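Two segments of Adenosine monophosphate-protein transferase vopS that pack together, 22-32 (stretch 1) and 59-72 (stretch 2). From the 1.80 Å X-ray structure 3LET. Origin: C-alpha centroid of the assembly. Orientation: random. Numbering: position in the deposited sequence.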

ATOM      1  N   SER A  22     -19.206  -4.662 -17.617  1.00 25.79           N
ATOM      2  CA  SER A  22     -18.582  -3.337 -17.560  1.00 26.04           C
ATOM      3  C   SER A  22     -19.609  -2.227 -17.712  1.00 27.01           C
ATOM      4  O   SER A  22     -20.798  -2.486 -17.969  1.00 24.02           O
ATOM      5  CB  SER A  22     -17.542  -3.195 -18.667  1.00 35.67           C
ATOM      6  OG  SER A  22     -18.157  -2.921 -19.910  1.00 27.09           O
ATOM      7  N   SER A  23     -19.142  -0.987 -17.604  1.00 20.67           N
ATOM      8  CA  SER A  23     -20.032   0.161 -17.702  1.00 21.31           C
ATOM      9  C   SER A  23     -20.631   0.281 -19.097  1.00 21.43           C
ATOM     10  O   SER A  23     -21.689   0.876 -19.267  1.00 21.84           O
ATOM     11  CB  SER A  23     -19.271   1.447 -17.365  1.00 21.71           C
ATOM     12  OG  SER A  23     -18.322   1.769 -18.385  1.00 21.10           O
ATOM     13  N   VAL A  24     -19.951  -0.267 -20.098  1.00 22.75           N
ATOM     14  CA  VAL A  24     -20.435  -0.140 -21.466  1.00 22.23           C
ATOM     15  C   VAL A  24     -21.765  -0.882 -21.632  1.00 25.85           C
ATOM     16  O   VAL A  24     -22.750  -0.305 -22.090  1.00 25.67           O
ATOM     17  CB  VAL A  24     -19.388  -0.668 -22.464  1.00 24.68           C
ATOM     18  CG1 VAL A  24     -19.982  -0.769 -23.870  1.00 30.90           C
ATOM     19  CG2 VAL A  24     -18.115   0.229 -22.427  1.00 23.75           C
ATOM     20  N   GLU A  25     -21.810  -2.150 -21.237  1.00 24.83           N
ATOM     21  CA  GLU A  25     -23.062  -2.906 -21.341  1.00 26.95           C
ATOM     22  C   GLU A  25     -24.130  -2.329 -20.421  1.00 30.76           C
ATOM     23  O   GLU A  25     -25.301  -2.263 -20.792  1.00 34.11           O
ATOM     24  CB  GLU A  25     -22.846  -4.386 -20.996  1.00 35.55           C
ATOM     25  CG  GLU A  25     -21.990  -5.146 -21.995  1.00 50.46           C
ATOM     26  CD  GLU A  25     -20.495  -4.939 -21.783  1.00 53.67           C
ATOM     27  OE1 GLU A  25     -20.085  -4.625 -20.645  1.00 46.39           O
ATOM     28  OE2 GLU A  25     -19.726  -5.109 -22.757  1.00 49.04           O
ATOM     29  N   HIS A  26     -23.736  -1.929 -19.214  1.00 24.02           N
ATOM     30  CA  HIS A  26     -24.659  -1.272 -18.275  1.00 25.76           C
ATOM     31  C   HIS A  26     -25.302  -0.014 -18.881  1.00 29.41           C
ATOM     32  O   HIS A  26     -26.520   0.161 -18.839  1.00 28.65           O
ATOM     33  CB  HIS A  26     -23.910  -0.906 -16.984  1.00 19.15           C
ATOM     34  CG  HIS A  26     -24.788  -0.375 -15.895  1.00 21.34           C
ATOM     35  ND1 HIS A  26     -24.439  -0.447 -14.563  1.00 24.97           N
ATOM     36  CD2 HIS A  26     -25.995   0.238 -15.933  1.00 24.40           C
ATOM     37  CE1 HIS A  26     -25.391   0.100 -13.825  1.00 22.85           C
ATOM     38  NE2 HIS A  26     -26.350   0.520 -14.633  1.00 24.28           N
ATOM     39  N   GLY A  27     -24.479   0.874 -19.428  1.00 24.24           N
ATOM     40  CA  GLY A  27     -24.968   2.066 -20.093  1.00 20.49           C
ATOM     41  C   GLY A  27     -25.838   1.704 -21.287  1.00 30.73           C
ATOM     42  O   GLY A  27     -26.915   2.272 -21.465  1.00 26.82           O
ATOM     43  N   GLN A  28     -25.380   0.764 -22.110  1.00 26.94           N
ATOM     44  CA  GLN A  28     -26.159   0.332 -23.269  1.00 29.83           C
ATOM     45  C   GLN A  28     -27.561  -0.040 -22.834  1.00 35.77           C
ATOM     46  O   GLN A  28     -28.539   0.297 -23.507  1.00 37.21           O
ATOM     47  CB  GLN A  28     -25.517  -0.885 -23.939  1.00 29.07           C
ATOM     48  CG  GLN A  28     -24.295  -0.592 -24.802  1.00 26.99           C
ATOM     49  CD  GLN A  28     -23.697  -1.876 -25.332  1.00 33.93           C
ATOM     50  OE1 GLN A  28     -24.042  -2.960 -24.868  1.00 43.17           O
ATOM     51  NE2 GLN A  28     -22.813  -1.769 -26.298  1.00 34.13           N
ATOM     52  N   MET A  29     -27.659  -0.743 -21.709  1.00 31.69           N
ATOM     53  CA  MET A  29     -28.949  -1.208 -21.217  1.00 34.17           C
ATOM     54  C   MET A  29     -29.782  -0.066 -20.633  1.00 41.16           C
ATOM     55  O   MET A  29     -30.968   0.050 -20.925  1.00 46.19           O
ATOM     56  CB  MET A  29     -28.756  -2.305 -20.165  1.00 34.99           C
ATOM     57  CG  MET A  29     -28.181  -3.598 -20.729  1.00 31.81           C
ATOM     58  SD  MET A  29     -27.979  -4.907 -19.505  1.00 49.90           S
ATOM     59  CE  MET A  29     -29.682  -5.253 -19.069  1.00 88.73           C
ATOM     60  N   LEU A  30     -29.164   0.785 -19.820  1.00 28.14           N
ATOM     61  CA  LEU A  30     -29.894   1.851 -19.123  1.00 25.99           C
ATOM     62  C   LEU A  30     -30.305   2.954 -20.083  1.00 32.82           C
ATOM     63  O   LEU A  30     -31.392   3.514 -19.968  1.00 36.65           O
ATOM     64  CB  LEU A  30     -29.044   2.450 -17.995  1.00 22.52           C
ATOM     65  CG  LEU A  30     -29.711   3.552 -17.152  1.00 28.10           C
ATOM     66  CD1 LEU A  30     -31.038   3.071 -16.515  1.00 30.81           C
ATOM     67  CD2 LEU A  30     -28.758   4.055 -16.086  1.00 23.29           C
ATOM     68  N   PHE A  31     -29.436   3.256 -21.034  1.00 33.81           N
ATOM     69  CA  PHE A  31     -29.657   4.356 -21.951  1.00 45.17           C
ATOM     70  C   PHE A  31     -30.313   3.870 -23.248  1.00 50.67           C
ATOM     71  O   PHE A  31     -30.620   4.664 -24.139  1.00 47.87           O
ATOM     72  CB  PHE A  31     -28.334   5.055 -22.245  1.00 32.42           C
ATOM     73  CG  PHE A  31     -27.698   5.691 -21.032  1.00 25.38           C
ATOM     74  CD1 PHE A  31     -28.455   5.981 -19.896  1.00 25.07           C
ATOM     75  CD2 PHE A  31     -26.368   6.054 -21.048  1.00 26.54           C
ATOM     76  CE1 PHE A  31     -27.876   6.593 -18.776  1.00 19.26           C
ATOM     77  CE2 PHE A  31     -25.768   6.659 -19.931  1.00 27.19           C
ATOM     78  CZ  PHE A  31     -26.531   6.942 -18.794  1.00 23.37           C
ATOM     79  N   LYS A  32     -30.532   2.563 -23.339  1.00 39.73           N
ATOM     80  CA  LYS A  32     -31.131   1.975 -24.529  1.00 48.44           C
ATOM     81  C   LYS A  32     -30.374   2.422 -25.768  1.00 45.49           C
ATOM     82  O   LYS A  32     -30.971   2.936 -26.719  1.00 46.04           O
ATOM     83  CB  LYS A  32     -32.593   2.397 -24.627  1.00 51.03           C
ATOM     84  CG  LYS A  32     -33.387   2.105 -23.369  1.00 58.41           C
ATOM     85  CD  LYS A  32     -34.701   2.867 -23.348  1.00 71.21           C
ATOM     86  CE  LYS A  32     -35.678   2.249 -22.363  1.00 82.69           C
ATOM     87  NZ  LYS A  32     -35.095   2.115 -20.994  1.00 88.62           N
ATOM     88  N   ALA A  59     -29.630   7.201  -8.028  1.00 25.14           N
ATOM     89  CA  ALA A  59     -28.795   6.196  -7.363  1.00 37.50           C
ATOM     90  C   ALA A  59     -28.032   5.348  -8.371  1.00 28.55           C
ATOM     91  O   ALA A  59     -26.807   5.212  -8.296  1.00 26.10           O
ATOM     92  CB  ALA A  59     -29.649   5.305  -6.447  1.00 40.25           C
ATOM     93  N   GLU A  60     -28.746   4.778  -9.328  1.00 20.51           N
ATOM     94  CA  GLU A  60     -28.089   3.996 -10.357  1.00 15.04           C
ATOM     95  C   GLU A  60     -27.124   4.841 -11.189  1.00 15.91           C
ATOM     96  O   GLU A  60     -26.025   4.396 -11.542  1.00 16.91           O
ATOM     97  CB  GLU A  60     -29.109   3.333 -11.277  1.00 23.60           C
ATOM     98  CG  GLU A  60     -28.456   2.359 -12.224  1.00 28.70           C
ATOM     99  CD  GLU A  60     -29.433   1.625 -13.106  1.00 38.90           C
ATOM    100  OE1 GLU A  60     -30.664   1.727 -12.880  1.00 35.39           O
ATOM    101  OE2 GLU A  60     -28.952   0.939 -14.030  1.00 28.38           O
ATOM    102  N   LEU A  61     -27.502   6.073 -11.485  1.00 16.15           N
ATOM    103  CA  LEU A  61     -26.626   6.909 -12.294  1.00 21.90           C
ATOM    104  C   LEU A  61     -25.314   7.194 -11.573  1.00 16.00           C
ATOM    105  O   LEU A  61     -24.272   7.296 -12.202  1.00 20.00           O
ATOM    106  CB  LEU A  61     -27.324   8.215 -12.652  1.00 15.61           C
ATOM    107  CG  LEU A  61     -28.448   8.010 -13.679  1.00 16.69           C
ATOM    108  CD1 LEU A  61     -29.273   9.294 -13.792  1.00 18.83           C
ATOM    109  CD2 LEU A  61     -27.934   7.614 -15.079  1.00 17.04           C
ATOM    110  N   SER A  62     -25.376   7.336 -10.256  1.00 18.15           N
ATOM    111  CA  SER A  62     -24.156   7.512  -9.486  1.00 22.93           C
ATOM    112  C   SER A  62     -23.250   6.274  -9.613  1.00 22.44           C
ATOM    113  O   SER A  62     -22.042   6.398  -9.776  1.00 21.97           O
ATOM    114  CB  SER A  62     -24.486   7.767  -8.014  1.00 36.29           C
ATOM    115  OG  SER A  62     -23.295   7.950  -7.269  1.00 41.81           O
ATOM    116  N   GLN A  63     -23.833   5.083  -9.522  1.00 20.07           N
ATOM    117  CA  GLN A  63     -23.067   3.835  -9.672  1.00 18.57           C
ATOM    118  C   GLN A  63     -22.423   3.757 -11.051  1.00 19.70           C
ATOM    119  O   GLN A  63     -21.237   3.436 -11.187  1.00 17.73           O
ATOM    120  CB  GLN A  63     -23.972   2.615  -9.493  1.00 22.74           C
ATOM    121  CG  GLN A  63     -24.528   2.446  -8.070  1.00 35.58           C
ATOM    122  CD  GLN A  63     -25.614   1.373  -7.991  1.00 41.15           C
ATOM    123  OE1 GLN A  63     -26.441   1.247  -8.890  1.00 35.63           O
ATOM    124  NE2 GLN A  63     -25.604   0.593  -6.916  1.00 40.88           N
ATOM    125  N   LEU A  64     -23.221   4.026 -12.069  1.00 17.00           N
ATOM    126  CA  LEU A  64     -22.771   3.916 -13.443  1.00 20.11           C
ATOM    127  C   LEU A  64     -21.692   4.951 -13.747  1.00 18.08           C
ATOM    128  O   LEU A  64     -20.709   4.623 -14.393  1.00 13.18           O
ATOM    129  CB  LEU A  64     -23.947   4.087 -14.397  1.00 19.64           C
ATOM    130  CG  LEU A  64     -23.607   4.025 -15.888  1.00 19.47           C
ATOM    131  CD1 LEU A  64     -22.927   2.692 -16.280  1.00 14.90           C
ATOM    132  CD2 LEU A  64     -24.863   4.265 -16.750  1.00 20.59           C
ATOM    133  N   ALA A  65     -21.843   6.178 -13.247  1.00 15.28           N
ATOM    134  CA  ALA A  65     -20.809   7.187 -13.474  1.00 17.46           C
ATOM    135  C   ALA A  65     -19.500   6.742 -12.844  1.00 13.73           C
ATOM    136  O   ALA A  65     -18.420   6.889 -13.427  1.00 16.21           O
ATOM    137  CB  ALA A  65     -21.233   8.553 -12.927  1.00 20.11           C
ATOM    138  N   GLU A  66     -19.594   6.212 -11.630  1.00 14.93           N
ATOM    139  CA  GLU A  66     -18.403   5.748 -10.942  1.00 13.26           C
ATOM    140  C   GLU A  66     -17.754   4.594 -11.713  1.00 14.04           C
ATOM    141  O   GLU A  66     -16.530   4.573 -11.897  1.00 20.19           O
ATOM    142  CB  GLU A  66     -18.791   5.323  -9.525  1.00 21.73           C
ATOM    143  CG  GLU A  66     -17.646   4.783  -8.722  1.00 28.63           C
ATOM    144  CD  GLU A  66     -18.104   4.334  -7.348  1.00 43.34           C
ATOM    145  OE1 GLU A  66     -18.677   5.166  -6.618  1.00 29.28           O
ATOM    146  OE2 GLU A  66     -17.897   3.151  -7.014  1.00 35.92           O
ATOM    147  N   ARG A  67     -18.543   3.623 -12.152  1.00 12.80           N
ATOM    148  CA  ARG A  67     -17.979   2.509 -12.934  1.00 15.56           C
ATOM    149  C   ARG A  67     -17.283   3.006 -14.199  1.00 22.33           C
ATOM    150  O   ARG A  67     -16.181   2.537 -14.542  1.00 15.26           O
ATOM    151  CB  ARG A  67     -19.060   1.503 -13.357  1.00 25.27           C
ATOM    152  CG  ARG A  67     -19.699   0.711 -12.244  1.00 31.41           C
ATOM    153  CD  ARG A  67     -20.720  -0.277 -12.823  1.00 40.04           C
ATOM    154  NE  ARG A  67     -20.078  -1.421 -13.466  1.00 36.77           N
ATOM    155  CZ  ARG A  67     -20.731  -2.408 -14.079  1.00 32.37           C
ATOM    156  NH1 ARG A  67     -22.050  -2.398 -14.167  1.00 30.40           N
ATOM    157  NH2 ARG A  67     -20.060  -3.412 -14.615  1.00 28.12           N
ATOM    158  N   ALA A  68     -17.920   3.940 -14.918  1.00 17.02           N
ATOM    159  CA  ALA A  68     -17.376   4.364 -16.216  1.00 14.33           C
ATOM    160  C   ALA A  68     -16.121   5.216 -16.007  1.00 13.68           C
ATOM    161  O   ALA A  68     -15.114   5.059 -16.720  1.00 15.74           O
ATOM    162  CB  ALA A  68     -18.422   5.175 -17.038  1.00 14.23           C
ATOM    163  N   MET A  69     -16.164   6.110 -15.025  1.00 13.39           N
ATOM    164  CA  MET A  69     -14.956   6.890 -14.678  1.00 12.79           C
ATOM    165  C   MET A  69     -13.791   6.009 -14.265  1.00 14.12           C
ATOM    166  O   MET A  69     -12.631   6.244 -14.667  1.00 15.24           O
ATOM    167  CB  MET A  69     -15.275   7.829 -13.545  1.00 21.04           C
ATOM    168  CG  MET A  69     -16.283   8.816 -14.043  1.00 31.03           C
ATOM    169  SD  MET A  69     -15.350  10.179 -14.603  1.00 48.94           S
ATOM    170  CE  MET A  69     -15.675  11.106 -13.106  1.00 29.90           C
ATOM    171  N   THR A  70     -14.093   4.987 -13.482  1.00 13.98           N
ATOM    172  CA  THR A  70     -13.043   4.062 -13.037  1.00 18.46           C
ATOM    173  C   THR A  70     -12.410   3.371 -14.232  1.00 16.16           C
ATOM    174  O   THR A  70     -11.179   3.288 -14.342  1.00 14.03           O
ATOM    175  CB  THR A  70     -13.613   2.991 -12.093  1.00 18.25           C
ATOM    176  OG1 THR A  70     -14.121   3.634 -10.928  1.00 15.87           O
ATOM    177  CG2 THR A  70     -12.508   1.975 -11.657  1.00 17.04           C
ATOM    178  N   GLU A  71     -13.242   2.843 -15.123  1.00 15.02           N
ATOM    179  CA  GLU A  71     -12.744   2.173 -16.339  1.00 13.81           C
ATOM    180  C   GLU A  71     -11.912   3.121 -17.195  1.00 19.60           C
ATOM    181  O   GLU A  71     -10.853   2.751 -17.664  1.00 16.03           O
ATOM    182  CB  GLU A  71     -13.903   1.618 -17.176  1.00 13.17           C
ATOM    183  CG  GLU A  71     -14.538   0.415 -16.465  1.00 18.07           C
ATOM    184  CD  GLU A  71     -15.855   0.010 -17.075  1.00 20.94           C
ATOM    185  OE1 GLU A  71     -16.129   0.422 -18.208  1.00 26.35           O
ATOM    186  OE2 GLU A  71     -16.599  -0.728 -16.406  1.00 26.48           O
ATOM    187  N   VAL A  72     -12.371   4.351 -17.387  1.00 14.25           N
ATOM    188  CA  VAL A  72     -11.569   5.299 -18.166  1.00 13.18           C
ATOM    189  C   VAL A  72     -10.222   5.478 -17.466  1.00 13.61           C
ATOM    190  O   VAL A  72      -9.169   5.471 -18.109  1.00 12.85           O
ATOM    191  CB  VAL A  72     -12.251   6.665 -18.306  1.00 16.42           C
ATOM    192  CG1 VAL A  72     -11.284   7.677 -18.920  1.00 26.47           C
ATOM    193  CG2 VAL A  72     -13.496   6.526 -19.184  1.00 14.03           C
TER

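Two helices, 23-30 and 59-72, run roughly antiparallel, with 144° between their N-to-C directions. Their axes come within 9.6 Å. The backbones are nearest where S23 meets A68, with CA atoms 5.2 Å apart. They are wider at the other end, where the CA atoms of L30 and L61 are 9.1 Å apart. The contact buries 603 Å² and centres on L64, H26 and S23.

L64 covers the most surface. Its side chain points toward stretch 1 and sits as a knob among S23, H26, G27 and L30. L64 CD1 lies over one face of the H26 ring, 3.9 Å from the centroid, a CH-pi contact. L64 CD2 meets apolar carbons, 4.0 Å from L30 CD2 and 3.8 Å from F31 CZ. L61 extends this greasy patch: L61 CD2 is 3.8 Å from both L30 CD2 and F31 CE1. G27 has no side chain, and G27 N lies 4.0 Å from L64 CD1.

H26 uses its ring edge for polar bonds. H26 NE2 donates to E60 OE2 at 2.7 Å. H26 ND1 accepts a weak bond from R67 NH1 at 3.1 Å. The ring thus carries a proton on NE2 and offers a lone pair at ND1, so one residue serves both an acid and a guanidinium while its face packs on leucine.

S23 fits among L64, R67, A68 and E71, where the helices are close. S23 OG donates to E71 OE1 at 2.6 Å. S23 N donates to E71 OE2 at 2.8 Å. This NH lies in the first turn, where no preceding turn supplies a carbonyl, and the E71 carboxylate takes its hydrogen. Within stretch 1, S22 caps the helix: S22 OG accepts from V24 N at 3.2 Å. The R67 guanidinium lies with one face against S22 C and S23 N.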